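Long-range contacts in molinate hydrolase (Gulosibacter molinativorax, PDB 4UB9), which hydrolyses the thiocarbamate molinate, probably as a zinc-binding amidohydrolase acting on a non-peptide carbon-nitrogen bond: residues V403-M408 against A456-M461; V448-D453 against R462-V467. One frame throughout, in Å; residues are numbered along the deposited sequence.

Contact 1: residues V403-M408 against A456-M461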
loop_
_atom_site.group_PDB
_atom_site.type_symbol
_atom_site.label_atom_id
_atom_site.label_comp_id
_atom_site.label_asym_id
_atom_site.label_seq_id
_atom_site.Cartn_x
_atom_site.Cartn_y
_atom_site.Cartn_z
ATOM N N VAL A 403 -10.239 27.049 21.790
ATOM C CA VAL A 403 -10.492 27.056 20.357
ATOM C C VAL A 403 -11.951 26.750 20.016
ATOM O O VAL A 403 -12.535 27.314 19.065
ATOM C CB VAL A 403 -9.566 26.053 19.631
ATOM C CG1 VAL A 403 -9.882 25.971 18.134
ATOM C CG2 VAL A 403 -8.111 26.474 19.830
ATOM N N TRP A 404 -12.527 25.812 20.742
ATOM C CA TRP A 404 -13.946 25.406 20.520
ATOM C C TRP A 404 -14.883 26.609 20.703
ATOM O O TRP A 404 -15.702 26.932 19.852
ATOM C CB TRP A 404 -14.324 24.294 21.522
ATOM C CG TRP A 404 -15.661 23.641 21.301
ATOM C CD1 TRP A 404 -15.890 22.444 20.705
ATOM C CD2 TRP A 404 -16.929 24.132 21.717
ATOM N NE1 TRP A 404 -17.229 22.147 20.736
ATOM C CE2 TRP A 404 -17.888 23.175 21.345
ATOM C CE3 TRP A 404 -17.347 25.290 22.384
ATOM C CZ2 TRP A 404 -19.236 23.341 21.596
ATOM C CZ3 TRP A 404 -18.681 25.450 22.649
ATOM C CH2 TRP A 404 -19.621 24.477 22.255
ATOM N N MET A 405 -14.686 27.263 21.833
ATOM C CA MET A 405 -15.451 28.465 22.190
ATOM C C MET A 405 -15.304 29.556 21.170
ATOM O O MET A 405 -16.271 30.099 20.657
ATOM C CB MET A 405 -15.036 28.952 23.551
ATOM C CG MET A 405 -15.700 28.137 24.656
ATOM S SD MET A 405 -15.328 28.739 26.301
ATOM C CE MET A 405 -15.720 27.372 27.364
ATOM N N GLN A 406 -14.085 29.786 20.767
ATOM C CA GLN A 406 -13.819 30.762 19.685
ATOM C C GLN A 406 -14.535 30.372 18.403
ATOM O O GLN A 406 -15.217 31.194 17.789
ATOM C CB GLN A 406 -12.289 30.867 19.444
ATOM C CG GLN A 406 -11.944 31.818 18.315
ATOM C CD GLN A 406 -10.458 31.876 18.042
ATOM O OE1 GLN A 406 -9.643 31.711 18.938
ATOM N NE2 GLN A 406 -10.115 32.040 16.799
ATOM N N ALA A 407 -14.398 29.096 17.992
ATOM C CA ALA A 407 -15.029 28.639 16.730
ATOM C C ALA A 407 -16.541 28.801 16.783
ATOM O O ALA A 407 -17.187 29.159 15.808
ATOM C CB ALA A 407 -14.705 27.199 16.462
ATOM N N MET A 408 -17.115 28.471 17.934
ATOM C CA MET A 408 -18.585 28.504 18.053
ATOM C C MET A 408 -19.085 29.963 17.963
ATOM O O MET A 408 -20.010 30.259 17.246
ATOM C CB MET A 408 -19.033 27.796 19.339
ATOM C CG MET A 408 -18.853 26.273 19.275
ATOM S SD MET A 408 -19.771 25.489 17.915
ATOM C CE MET A 408 -21.296 25.103 18.749
ATOM N N ALA A 456 -16.747 39.930 26.783
ATOM C CA ALA A 456 -16.418 41.007 25.838
ATOM C C ALA A 456 -15.696 40.429 24.641
ATOM O O ALA A 456 -15.810 40.914 23.519
ATOM C CB ALA A 456 -15.522 42.044 26.515
ATOM N N ASP A 457 -14.869 39.429 24.926
ATOM C CA ASP A 457 -14.070 38.724 23.900
ATOM C C ASP A 457 -13.752 37.303 24.387
ATOM O O ASP A 457 -13.093 37.115 25.416
ATOM C CB ASP A 457 -12.794 39.489 23.598
ATOM C CG ASP A 457 -11.976 38.874 22.486
ATOM O OD1 ASP A 457 -12.107 37.646 22.183
ATOM O OD2 ASP A 457 -11.155 39.640 21.917
ATOM N N ILE A 458 -14.261 36.319 23.637
ATOM C CA ILE A 458 -14.233 34.929 24.071
ATOM C C ILE A 458 -12.807 34.370 24.157
ATOM O O ILE A 458 -12.483 33.562 25.060
ATOM C CB ILE A 458 -15.156 34.046 23.202
ATOM C CG1 ILE A 458 -15.385 32.707 23.876
ATOM C CG2 ILE A 458 -14.606 33.904 21.801
ATOM C CD1 ILE A 458 -16.148 32.778 25.191
ATOM N N THR A 459 -11.922 34.893 23.322
ATOM C CA THR A 459 -10.471 34.597 23.426
ATOM C C THR A 459 -9.872 34.972 24.810
ATOM O O THR A 459 -8.826 34.447 25.198
ATOM C CB THR A 459 -9.608 35.286 22.337
ATOM O OG1 THR A 459 -9.602 36.699 22.554
ATOM C CG2 THR A 459 -10.152 35.015 20.960
ATOM N N ASN A 460 -10.526 35.868 25.545
ATOM C CA ASN A 460 -10.114 36.154 26.939
ATOM C C ASN A 460 -10.240 34.998 27.905
ATOM O O ASN A 460 -9.760 35.056 29.051
ATOM C CB ASN A 460 -10.875 37.344 27.522
ATOM C CG ASN A 460 -10.442 38.660 26.904
ATOM O OD1 ASN A 460 -9.281 38.847 26.587
ATOM N ND2 ASN A 460 -11.379 39.575 26.752
ATOM N N MET A 461 -10.876 33.944 27.450
ATOM C CA MET A 461 -10.897 32.689 28.230
ATOM C C MET A 461 -9.479 32.185 28.511
ATOM O O MET A 461 -9.235 31.506 29.517
ATOM C CB MET A 461 -11.686 31.598 27.496
ATOM C CG MET A 461 -13.198 31.811 27.440
ATOM S SD MET A 461 -13.951 31.750 29.065
ATOM C CE MET A 461 -13.575 30.079 29.613
#
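This buried seam joins the TIM-barrel part of the amidohydrolase fold to the connection that links strands 447-450 and 464-469: helix 400-410 packs against the short 3-10 turn beginning at I458, well away from the zinc site. No hydrogen bond crosses between V403-M408 and A456-M461; the junction is made by apolar side chains, with backbones nearest at Q406 and I458, whose CA atoms lie 6.1 Å apart. M405 and I458 both point their first side-chain bond at the other segment. I458 holds CG1 anti to its backbone N (chi1 -166°), which sets its two branches on neighbouring helix residues: I458 CG1 rests 3.8 Å from M405 CB, while I458 CG2 lies over the helix backbone, 3.9 Å from Q406 CA. Beyond CG the M405 chain runs out extended and meets M461 at about a right angle. M461 is bent at both chi2 and chi3, so that both its CG and its CE come up to the M405 sulfur: M405 SD is 3.9 Å from M461 CG, and M461 CE approaches the same sulfur to 4.0 Å. M405 also touches L370 of strand 368-370 and A418, and M461 touches I419, so helix 415-421 borders both methionines. At the more open margin, Q406 stretches out with CG anti to its backbone N, and its amide nitrogen is hydrogen-bonded to E392 and E410; its OE1 merely brushes T459 CG2. The turn is secured at its start by D457, whose OD1 accepts from T459 N in an Asx turn. D457 OD1 takes a second bond, 2.7 Å from T459 OG1, which arrives from above the carboxylate plane, 55° out of it.

Contact 2: residues V448-D453 against R462-V467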
loop_
_atom_site.group_PDB
_atom_site.type_symbol
_atom_site.label_atom_id
_atom_site.label_comp_id
_atom_site.label_asym_id
_atom_site.label_seq_id
_atom_site.Cartn_x
_atom_site.Cartn_y
_atom_site.Cartn_z
ATOM N N VAL A 448 -11.932 28.856 38.385
ATOM C CA VAL A 448 -10.860 29.530 37.710
ATOM C C VAL A 448 -11.062 31.042 37.735
ATOM O O VAL A 448 -12.201 31.526 37.801
ATOM C CB VAL A 448 -10.664 29.070 36.270
ATOM C CG1 VAL A 448 -10.477 27.581 36.264
ATOM C CG2 VAL A 448 -11.801 29.480 35.369
ATOM N N VAL A 449 -9.952 31.770 37.641
ATOM C CA VAL A 449 -9.966 33.218 37.670
ATOM C C VAL A 449 -9.264 33.728 36.442
ATOM O O VAL A 449 -8.116 33.355 36.190
ATOM C CB VAL A 449 -9.252 33.752 38.927
ATOM C CG1 VAL A 449 -9.259 35.273 38.939
ATOM C CG2 VAL A 449 -9.911 33.218 40.196
ATOM N N LEU A 450 -9.950 34.586 35.689
ATOM C CA LEU A 450 -9.404 35.221 34.499
ATOM C C LEU A 450 -9.135 36.705 34.708
ATOM O O LEU A 450 -9.829 37.376 35.455
ATOM C CB LEU A 450 -10.378 35.111 33.349
ATOM C CG LEU A 450 -10.985 33.751 33.054
ATOM C CD1 LEU A 450 -11.991 33.886 31.930
ATOM C CD2 LEU A 450 -9.902 32.779 32.652
ATOM N N ASP A 451 -8.157 37.220 33.974
ATOM C CA ASP A 451 -7.766 38.641 34.060
ATOM C C ASP A 451 -8.549 39.548 33.167
ATOM O O ASP A 451 -8.551 40.741 33.357
ATOM C CB ASP A 451 -6.315 38.817 33.640
ATOM C CG ASP A 451 -5.369 38.320 34.669
ATOM O OD1 ASP A 451 -5.815 38.075 35.802
ATOM O OD2 ASP A 451 -4.186 38.120 34.337
ATOM N N GLN A 452 -9.153 38.988 32.140
ATOM C CA GLN A 452 -9.961 39.777 31.253
ATOM C C GLN A 452 -11.306 39.164 31.025
ATOM O O GLN A 452 -11.550 38.028 31.421
ATOM C CB GLN A 452 -9.239 40.017 29.965
ATOM C CG GLN A 452 -8.096 40.979 30.185
ATOM C CD GLN A 452 -7.240 41.072 28.956
ATOM O OE1 GLN A 452 -7.656 41.602 27.926
ATOM N NE2 GLN A 452 -6.021 40.588 29.061
ATOM N N ASP A 453 -12.189 39.949 30.406
ATOM C CA ASP A 453 -13.607 39.660 30.330
ATOM C C ASP A 453 -13.944 38.726 29.164
ATOM O O ASP A 453 -13.935 39.129 27.991
ATOM C CB ASP A 453 -14.404 40.954 30.183
ATOM C CG ASP A 453 -15.922 40.739 30.269
ATOM O OD1 ASP A 453 -16.391 39.658 30.697
ATOM O OD2 ASP A 453 -16.653 41.676 29.932
ATOM N N ARG A 462 -8.561 32.563 27.638
ATOM C CA ARG A 462 -7.161 32.171 27.805
ATOM C C ARG A 462 -6.444 32.913 28.939
ATOM O O ARG A 462 -5.363 32.536 29.289
ATOM C CB ARG A 462 -6.382 32.382 26.525
ATOM C CG ARG A 462 -6.794 31.447 25.410
ATOM C CD ARG A 462 -6.204 31.903 24.079
ATOM N NE ARG A 462 -6.545 31.021 22.951
ATOM C CZ ARG A 462 -5.940 29.866 22.657
ATOM N NH1 ARG A 462 -4.968 29.415 23.411
ATOM N NH2 ARG A 462 -6.308 29.171 21.597
ATOM N N THR A 463 -7.025 33.979 29.471
ATOM C CA THR A 463 -6.285 34.894 30.381
ATOM C C THR A 463 -6.296 34.376 31.816
ATOM O O THR A 463 -6.460 35.146 32.766
ATOM C CB THR A 463 -6.820 36.342 30.336
ATOM O OG1 THR A 463 -8.160 36.364 30.851
ATOM C CG2 THR A 463 -6.808 36.876 28.926
ATOM N N LEU A 464 -6.028 33.082 31.968
ATOM C CA LEU A 464 -6.034 32.441 33.299
ATOM C C LEU A 464 -4.988 32.970 34.262
ATOM O O LEU A 464 -3.838 32.971 33.943
ATOM C CB LEU A 464 -5.762 30.953 33.185
ATOM C CG LEU A 464 -6.907 30.071 32.727
ATOM C CD1 LEU A 464 -6.346 28.704 32.344
ATOM C CD2 LEU A 464 -7.927 29.944 33.842
ATOM N N SER A 465 -5.426 33.364 35.445
ATOM C CA SER A 465 -4.551 33.818 36.535
ATOM C C SER A 465 -4.456 32.829 37.627
ATOM O O SER A 465 -3.431 32.715 38.249
ATOM C CB SER A 465 -5.124 35.055 37.243
ATOM O OG SER A 465 -5.101 36.160 36.399
ATOM N N HIS A 466 -5.567 32.157 37.914
ATOM C CA HIS A 466 -5.626 31.201 39.019
ATOM C C HIS A 466 -6.475 30.012 38.656
ATOM O O HIS A 466 -7.493 30.131 37.972
ATOM C CB HIS A 466 -6.174 31.839 40.288
ATOM C CG HIS A 466 -5.375 33.013 40.748
ATOM N ND1 HIS A 466 -4.353 32.900 41.668
ATOM C CD2 HIS A 466 -5.399 34.313 40.366
ATOM C CE1 HIS A 466 -3.796 34.087 41.845
ATOM N NE2 HIS A 466 -4.406 34.956 41.059
ATOM N N VAL A 467 -6.078 28.862 39.197
ATOM C CA VAL A 467 -6.827 27.621 39.016
ATOM C C VAL A 467 -6.961 26.938 40.353
ATOM O O VAL A 467 -5.978 26.696 41.031
ATOM C CB VAL A 467 -6.144 26.660 38.020
ATOM C CG1 VAL A 467 -6.929 25.364 37.922
ATOM C CG2 VAL A 467 -6.008 27.290 36.633
#
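L464 leans obliquely across two side chains of the neighbouring strand. The CD2 methyl of L464 sits 3.7 Å from L450 CD2 and 3.8 Å from V448 CB, so one branch bridges both residues on the face that V448, L450, L464 and V467 share. L90 of strand 88-95 touches V448 and L450, continuing this apolar layer. On the face of V449 and H466 the pair lies side by side, pointing the same way, with V449 CB 3.9 Å from H466 CB. The imidazole meets V449 CB near its plane, at an edge, and its ND1 is hydrogen-bonded to E473. These pairings belong to an antiparallel strand pair, 447-450 and 464-469, joined by a 13-residue connection and interrupted by a classic beta bulge: S465 and H466 both face V449. V449 O receives S465 N at 2.8 Å, nearly along the C=O axis (C=O...N angle 162°), and a weak second bond from H466 N; V449 N in turn donates to H466 O. The bulge shifts the register by one, which brings L450 opposite L464. Where strand 447-450 ends and strand 464-469 is about to begin, T463 centres an inverse gamma turn and directs its side chain at the other segment. T463 OG1 occupies the crowded position between backbone N and carbonyl carbon (chi1 65°), where it accepts from Q452 N at 3.1 Å and weakly from D451 N, and is hydrogen-bonded to N460 O. The stronger bond of D451 N goes to T463 O, 2.9 Å away and 27° out of the carbonyl plane. The T463 and Q452 side chains cross at about a right angle, with T463 CG2 3.8 Å from Q452 NE2. K87 forms a salt bridge with D451 OD1 and a hydrogen bond with S465 OG.

The two contacts share one connection: 456-461 and 462-467 are consecutive, so the chain passes from contact 1 through R462 and T463 into the strand of contact 2, with centres about 13 Å apart. Contact 1 is the more buried and holds helix 400-410 by methionine and isoleucine side chains without a hydrogen bond between its segments. Contact 2 is only partly buried and pairs two strands through backbone bonds, with one apolar face and polar groups toward its loop end. They touch directly: N460 ND2 is probably hydrogen-bonded to D453 O, M461 O packs on L450 CD2, and V403 CG2 lies against R462 NH2.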